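Local coordinates for initiator protein NS1 (Human bocavirus, PDB 4KW3) that probably binds the viral replication origin through its N-terminal nuclease domain and nicks one DNA strand to start rolling-circle replication of the parvoviral genome, at residues I60-D63 / D64-S68; R257-Y260 / H261-L264. All coordinates share one frame; numbering follows the deposited sequence.

Contact 1 of 2, residues I60-D63 / D64-S68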
ATOM      1  N   ILE A  60      -9.539 -22.346 -13.989  1.00 66.99           N
ATOM      2  CA  ILE A  60     -10.718 -22.021 -13.192  1.00 70.09           C
ATOM      3  C   ILE A  60     -10.379 -21.933 -11.716  1.00 69.48           C
ATOM      4  O   ILE A  60     -10.898 -21.068 -10.999  1.00 68.78           O
ATOM      5  CB  ILE A  60     -11.834 -23.063 -13.381  1.00 82.83           C
ATOM      6  CG1 ILE A  60     -12.072 -23.332 -14.866  1.00 80.88           C
ATOM      7  CG2 ILE A  60     -13.111 -22.605 -12.696  1.00 91.26           C
ATOM      8  CD1 ILE A  60     -11.280 -24.506 -15.392  1.00 88.59           C
ATOM      9  N   ILE A  61      -9.479 -22.811 -11.278  1.00 58.03           N
ATOM     10  CA  ILE A  61      -8.991 -22.792  -9.911  1.00 60.29           C
ATOM     11  C   ILE A  61      -8.382 -21.430  -9.611  1.00 63.73           C
ATOM     12  O   ILE A  61      -8.713 -20.796  -8.607  1.00 64.36           O
ATOM     13  CB  ILE A  61      -7.960 -23.902  -9.663  1.00 62.74           C
ATOM     14  CG1 ILE A  61      -8.658 -25.267  -9.655  1.00 59.49           C
ATOM     15  CG2 ILE A  61      -7.252 -23.699  -8.339  1.00 59.61           C
ATOM     16  CD1 ILE A  61      -7.696 -26.440  -9.501  1.00 58.42           C
ATOM     17  N   ARG A  62      -7.493 -20.994 -10.493  1.00 63.35           N
ATOM     18  CA  ARG A  62      -6.907 -19.664 -10.417  1.00 54.15           C
ATOM     19  C   ARG A  62      -7.965 -18.577 -10.274  1.00 57.05           C
ATOM     20  O   ARG A  62      -7.855 -17.692  -9.421  1.00 62.25           O
ATOM     21  CB  ARG A  62      -6.066 -19.385 -11.667  1.00 51.34           C
ATOM     22  CG  ARG A  62      -5.495 -17.971 -11.739  1.00 47.68           C
ATOM     23  CD  ARG A  62      -5.085 -17.636 -13.142  1.00 43.46           C
ATOM     24  NE  ARG A  62      -6.221 -17.548 -14.056  1.00 53.13           N
ATOM     25  CZ  ARG A  62      -6.184 -17.922 -15.334  1.00 54.93           C
ATOM     26  NH1 ARG A  62      -5.089 -18.453 -15.849  1.00 48.68           N
ATOM     27  NH2 ARG A  62      -7.251 -17.793 -16.096  1.00 63.96           N
ATOM     28  N   ASP A  63      -8.978 -18.621 -11.129  1.00 55.83           N
ATOM     29  CA  ASP A  63      -9.970 -17.546 -11.139  1.00 63.00           C
ATOM     30  C   ASP A  63     -10.738 -17.437  -9.816  1.00 69.86           C
ATOM     31  O   ASP A  63     -10.967 -16.335  -9.335  1.00 77.04           O
ATOM     32  CB  ASP A  63     -10.927 -17.710 -12.312  1.00 61.12           C
ATOM     33  CG  ASP A  63     -10.224 -17.642 -13.652  1.00 61.61           C
ATOM     34  OD1 ASP A  63      -9.203 -16.908 -13.742  1.00 51.99           O
ATOM     35  OD2 ASP A  63     -10.665 -18.369 -14.595  1.00 60.86           O
ATOM     36  N   ASP A  64     -11.137 -18.575  -9.242  1.00 72.08           N
ATOM     37  CA  ASP A  64     -11.858 -18.592  -7.963  1.00 67.20           C
ATOM     38  C   ASP A  64     -10.985 -18.176  -6.797  1.00 63.63           C
ATOM     39  O   ASP A  64     -11.380 -17.348  -5.960  1.00 68.91           O
ATOM     40  CB  ASP A  64     -12.419 -19.988  -7.687  1.00 62.30           C
ATOM     41  CG  ASP A  64     -13.585 -20.322  -8.575  1.00 77.00           C
ATOM     42  OD1 ASP A  64     -13.940 -19.472  -9.430  1.00 82.32           O
ATOM     43  OD2 ASP A  64     -14.121 -21.446  -8.447  1.00 87.68           O
ATOM     44  N   LEU A  65      -9.796 -18.763  -6.765  1.00 51.22           N
ATOM     45  CA  LEU A  65      -8.779 -18.471  -5.768  1.00 50.39           C
ATOM     46  C   LEU A  65      -8.606 -16.945  -5.655  1.00 60.10           C
ATOM     47  O   LEU A  65      -8.717 -16.374  -4.565  1.00 59.55           O
ATOM     48  CB  LEU A  65      -7.491 -19.168  -6.188  1.00 49.82           C
ATOM     49  CG  LEU A  65      -6.466 -19.673  -5.187  1.00 71.75           C
ATOM     50  CD1 LEU A  65      -7.158 -20.369  -4.028  1.00 78.49           C
ATOM     51  CD2 LEU A  65      -5.551 -20.667  -5.916  1.00 75.66           C
ATOM     52  N   LEU A  66      -8.412 -16.285  -6.798  1.00 55.88           N
ATOM     53  CA  LEU A  66      -8.262 -14.833  -6.836  1.00 50.80           C
ATOM     54  C   LEU A  66      -9.518 -14.106  -6.384  1.00 51.28           C
ATOM     55  O   LEU A  66      -9.433 -13.111  -5.664  1.00 56.80           O
ATOM     56  CB  LEU A  66      -7.833 -14.362  -8.227  1.00 47.63           C
ATOM     57  CG  LEU A  66      -6.410 -14.787  -8.564  1.00 48.77           C
ATOM     58  CD1 LEU A  66      -6.090 -14.455  -9.990  1.00 39.13           C
ATOM     59  CD2 LEU A  66      -5.422 -14.112  -7.590  1.00 43.16           C
ATOM     60  N   ILE A  67     -10.682 -14.579  -6.816  1.00 54.02           N
ATOM     61  CA  ILE A  67     -11.936 -14.027  -6.307  1.00 60.99           C
ATOM     62  C   ILE A  67     -12.038 -14.160  -4.777  1.00 61.74           C
ATOM     63  O   ILE A  67     -12.463 -13.220  -4.102  1.00 66.02           O
ATOM     64  CB  ILE A  67     -13.182 -14.657  -6.988  1.00 64.36           C
ATOM     65  CG1 ILE A  67     -13.299 -14.147  -8.417  1.00 65.78           C
ATOM     66  CG2 ILE A  67     -14.446 -14.218  -6.297  1.00 56.38           C
ATOM     67  CD1 ILE A  67     -13.418 -12.619  -8.475  1.00 69.17           C
ATOM     68  N   SER A  68     -11.579 -15.277  -4.213  1.00 44.42           N
ATOM     69  CA  SER A  68     -11.761 -15.440  -2.783  1.00 56.38           C
ATOM     70  C   SER A  68     -10.734 -14.595  -2.022  1.00 59.01           C
ATOM     71  O   SER A  68     -10.945 -14.241  -0.867  1.00 59.72           O
ATOM     72  CB  SER A  68     -11.669 -16.910  -2.343  1.00 50.36           C
ATOM     73  OG  SER A  68     -10.335 -17.376  -2.329  1.00 58.70           O
TER

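Contact 2 of 2, residues R257-Y260 / H261-L264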
ATOM      1  N   ARG A 257      -9.241  -1.562 -13.156  1.00 32.64           N
ATOM      2  CA  ARG A 257      -8.048  -0.672 -13.064  1.00 45.94           C
ATOM      3  C   ARG A 257      -7.773   0.033 -14.402  1.00 40.98           C
ATOM      4  O   ARG A 257      -7.747   1.260 -14.467  1.00 48.08           O
ATOM      5  CB  ARG A 257      -6.756  -1.349 -12.477  1.00 30.07           C
ATOM      6  CG  ARG A 257      -5.523  -0.394 -12.406  1.00 51.70           C
ATOM      7  CD  ARG A 257      -4.193  -0.975 -11.833  1.00 29.21           C
ATOM      8  NE  ARG A 257      -4.197  -0.897 -10.391  1.00 49.62           N
ATOM      9  CZ  ARG A 257      -3.394  -0.155  -9.634  1.00 48.05           C
ATOM     10  NH1 ARG A 257      -2.415   0.583 -10.131  1.00 42.77           N
ATOM     11  NH2 ARG A 257      -3.561  -0.201  -8.333  1.00 57.86           N
ATOM     12  N   LYS A 258      -7.611  -0.735 -15.476  1.00 35.81           N
ATOM     13  CA  LYS A 258      -7.231  -0.142 -16.749  1.00 39.33           C
ATOM     14  C   LYS A 258      -8.293   0.834 -17.251  1.00 40.86           C
ATOM     15  O   LYS A 258      -7.958   1.895 -17.791  1.00 38.49           O
ATOM     16  CB  LYS A 258      -6.915  -1.204 -17.796  1.00 38.51           C
ATOM     17  CG  LYS A 258      -6.354  -0.626 -19.060  1.00 38.50           C
ATOM     18  CD  LYS A 258      -4.878  -0.925 -19.190  1.00 51.39           C
ATOM     19  CE  LYS A 258      -4.594  -1.648 -20.490  1.00 49.63           C
ATOM     20  NZ  LYS A 258      -4.952  -0.786 -21.640  1.00 50.62           N
ATOM     21  N   ASN A 259      -9.564   0.498 -17.061  1.00 41.08           N
ATOM     22  CA  ASN A 259     -10.606   1.429 -17.463  1.00 51.37           C
ATOM     23  C   ASN A 259     -10.617   2.691 -16.601  1.00 43.35           C
ATOM     24  O   ASN A 259     -10.786   3.804 -17.110  1.00 43.42           O
ATOM     25  CB  ASN A 259     -11.982   0.761 -17.478  1.00 72.26           C
ATOM     26  CG  ASN A 259     -13.059   1.682 -18.011  1.00 88.31           C
ATOM     27  OD1 ASN A 259     -14.156   1.763 -17.459  1.00 95.23           O
ATOM     28  ND2 ASN A 259     -12.739   2.411 -19.078  1.00 93.95           N
ATOM     29  N   TYR A 260     -10.407   2.515 -15.302  1.00 44.31           N
ATOM     30  CA  TYR A 260     -10.286   3.644 -14.364  1.00 43.21           C
ATOM     31  C   TYR A 260      -9.201   4.601 -14.833  1.00 41.14           C
ATOM     32  O   TYR A 260      -9.435   5.802 -14.934  1.00 45.22           O
ATOM     33  CB  TYR A 260      -9.960   3.129 -12.968  1.00 31.32           C
ATOM     34  CG  TYR A 260     -10.250   4.090 -11.856  1.00 39.23           C
ATOM     35  CD1 TYR A 260      -9.348   5.101 -11.528  1.00 33.55           C
ATOM     36  CD2 TYR A 260     -11.393   3.946 -11.074  1.00 38.88           C
ATOM     37  CE1 TYR A 260      -9.593   5.963 -10.471  1.00 30.55           C
ATOM     38  CE2 TYR A 260     -11.652   4.797 -10.036  1.00 37.29           C
ATOM     39  CZ  TYR A 260     -10.750   5.814  -9.732  1.00 43.19           C
ATOM     40  OH  TYR A 260     -11.020   6.663  -8.679  1.00 52.34           O
ATOM     41  N   HIS A 261      -8.028   4.052 -15.155  1.00 41.19           N
ATOM     42  CA  HIS A 261      -6.931   4.838 -15.723  1.00 44.20           C
ATOM     43  C   HIS A 261      -7.288   5.558 -17.026  1.00 51.23           C
ATOM     44  O   HIS A 261      -6.932   6.725 -17.221  1.00 51.50           O
ATOM     45  CB  HIS A 261      -5.744   3.937 -15.973  1.00 32.61           C
ATOM     46  CG  HIS A 261      -4.605   4.617 -16.655  1.00 35.79           C
ATOM     47  ND1 HIS A 261      -4.485   4.670 -18.028  1.00 36.62           N
ATOM     48  CD2 HIS A 261      -3.535   5.278 -16.157  1.00 41.33           C
ATOM     49  CE1 HIS A 261      -3.387   5.328 -18.346  1.00 33.45           C
ATOM     50  NE2 HIS A 261      -2.794   5.712 -17.230  1.00 44.24           N
ATOM     51  N   ALA A 262      -7.986   4.844 -17.906  1.00 50.75           N
ATOM     52  CA  ALA A 262      -8.395   5.367 -19.206  1.00 49.81           C
ATOM     53  C   ALA A 262      -9.318   6.570 -19.026  1.00 45.46           C
ATOM     54  O   ALA A 262      -9.165   7.582 -19.696  1.00 47.52           O
ATOM     55  CB  ALA A 262      -9.097   4.284 -20.005  1.00 31.67           C
ATOM     56  N   THR A 263     -10.283   6.450 -18.116  1.00 34.95           N
ATOM     57  CA  THR A 263     -11.185   7.545 -17.825  1.00 38.59           C
ATOM     58  C   THR A 263     -10.430   8.775 -17.303  1.00 53.59           C
ATOM     59  O   THR A 263     -10.655   9.883 -17.783  1.00 62.36           O
ATOM     60  CB  THR A 263     -12.257   7.123 -16.813  1.00 44.95           C
ATOM     61  OG1 THR A 263     -13.026   6.043 -17.358  1.00 54.32           O
ATOM     62  CG2 THR A 263     -13.172   8.286 -16.485  1.00 40.08           C
ATOM     63  N   LEU A 264      -9.528   8.587 -16.334  1.00 46.86           N
ATOM     64  CA  LEU A 264      -8.683   9.693 -15.877  1.00 47.42           C
ATOM     65  C   LEU A 264      -7.870  10.307 -17.011  1.00 45.49           C
ATOM     66  O   LEU A 264      -7.759  11.522 -17.121  1.00 40.63           O
ATOM     67  CB  LEU A 264      -7.743   9.271 -14.746  1.00 38.09           C
ATOM     68  CG  LEU A 264      -8.397   8.966 -13.406  1.00 40.93           C
ATOM     69  CD1 LEU A 264      -7.336   8.594 -12.372  1.00 43.82           C
ATOM     70  CD2 LEU A 264      -9.235  10.144 -12.945  1.00 46.50           C
TER

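Contact 1 of 2, residues I60-D63 / D64-S68
Ile60 and Asp64 open a run of four consecutive i to i+4 backbone bonds that makes 60-63 and 64-68 successive turns of one alpha-helix. Asp64 N donates to Ile60 O at 3.1 Å, Leu65 N to Ile61 O at 2.9 Å and Leu66 N to Arg62 O at 3.0 Å, and Ile67 N closes the set on Asp63 O.

Side chains pair more lightly along the same spacing. CG2 of Ile61 lies 4.2 Å from CD2 of Leu65. One residue further along, the aliphatic part of Arg62 meets Leu66, with Arg62 CG 4.0 Å from Leu66 CD1. With CG of Arg62 anti to its N (chi1 175°), the chain runs out beside its own carbonyl, then bends at chi3 (67°), which turns the NE/NH2 edge of the guanidinium to the neighbouring Asp63. Arg62 NE and NH2 both bond the single oxygen OD1 of Asp63, a salt bridge between adjacent residues, at 3.1 Å and 3.2 Å. That oxygen lies close to the guanidinium plane, while the two nitrogens approach it from one face of the carboxylate, NE well above the plane. At the far end, Ser68 OG turns back to Leu65 O at 2.9 Å, an extra bond to a main-chain carbonyl.

The guanidinium is also held from outside: NH1 of Arg62 bonds Ala53 O and Asp57 O, fastening the incoming loop to the first turn. Leu65 packs on Ser45 and Gln48, Ile61 on Gln48 and Leu66 on Leu49, so one flank of helix 60-69 rests against helix 43-49, while Leu66 also touches Ile219 in a loop.

Contact 2 of 2, residues R257-Y260 / H261-L264
Tyr260 and Leu264 meet one turn apart on helix 257-268, the leucine methyl CD1 lying 4.0 Å from ring atom CE1 and 4.1 Å from CD1 of the tyrosine. The methyl approaches the ring obliquely. Because CG of Tyr260 stands anti to its N (chi1 -161°), the ring swings out beside its own carbonyl, and its hydroxyl is fixed farther off by Ile8 N.

On another side of the helix, Asn259 and Thr263 cross at an angle, with ND2 4.0 Å from OG1. The firmer tie is to the backbone: Thr263 OG1 donates to Asn259 O at 3.2 Å from above the carbonyl plane, while Thr263 N reaches the same oxygen at 2.9 Å nearly in line with the C=O. Two donors thus share one acceptor. His261 lays its CB 3.5 Å from Lys258 O, which approaches the imidazole at its edge, and the ring meets Phe235 edge-to-face.

Arg257 points into the domain, hydrogen-bonded to Leu213 O and Gln106 OE1 and making a cation-pi contact with Tyr242. This is the last helix of the nuclease-domain construct, packed on helix 204-212, with the side chain of Arg257 about 9 Å from that of Tyr211, the predicted nuclease tyrosine of the Rep-type fold.

How the contacts relate
Following the chain from the N terminus, helix 60-69 with contact 1 comes first, and helix 257-268 with contact 2 comes close to the C terminus of the construct. Each is a local contact within a single helix, so neither closes a loop; they lie in series, without nesting or crossing. Between them run most of the sheet strands, the predicted metal-binding residues and the predicted nuclease tyrosine. The centres are 24 Å apart and the nearest atoms about 13 Å, so the two do not meet. Contact 1 belongs to a helical flank joined to helix 43-49, remote from the predicted metal site and nuclease tyrosine, whereas contact 2 ties the N-terminal segment and helix 204-212 to the construct's last helix.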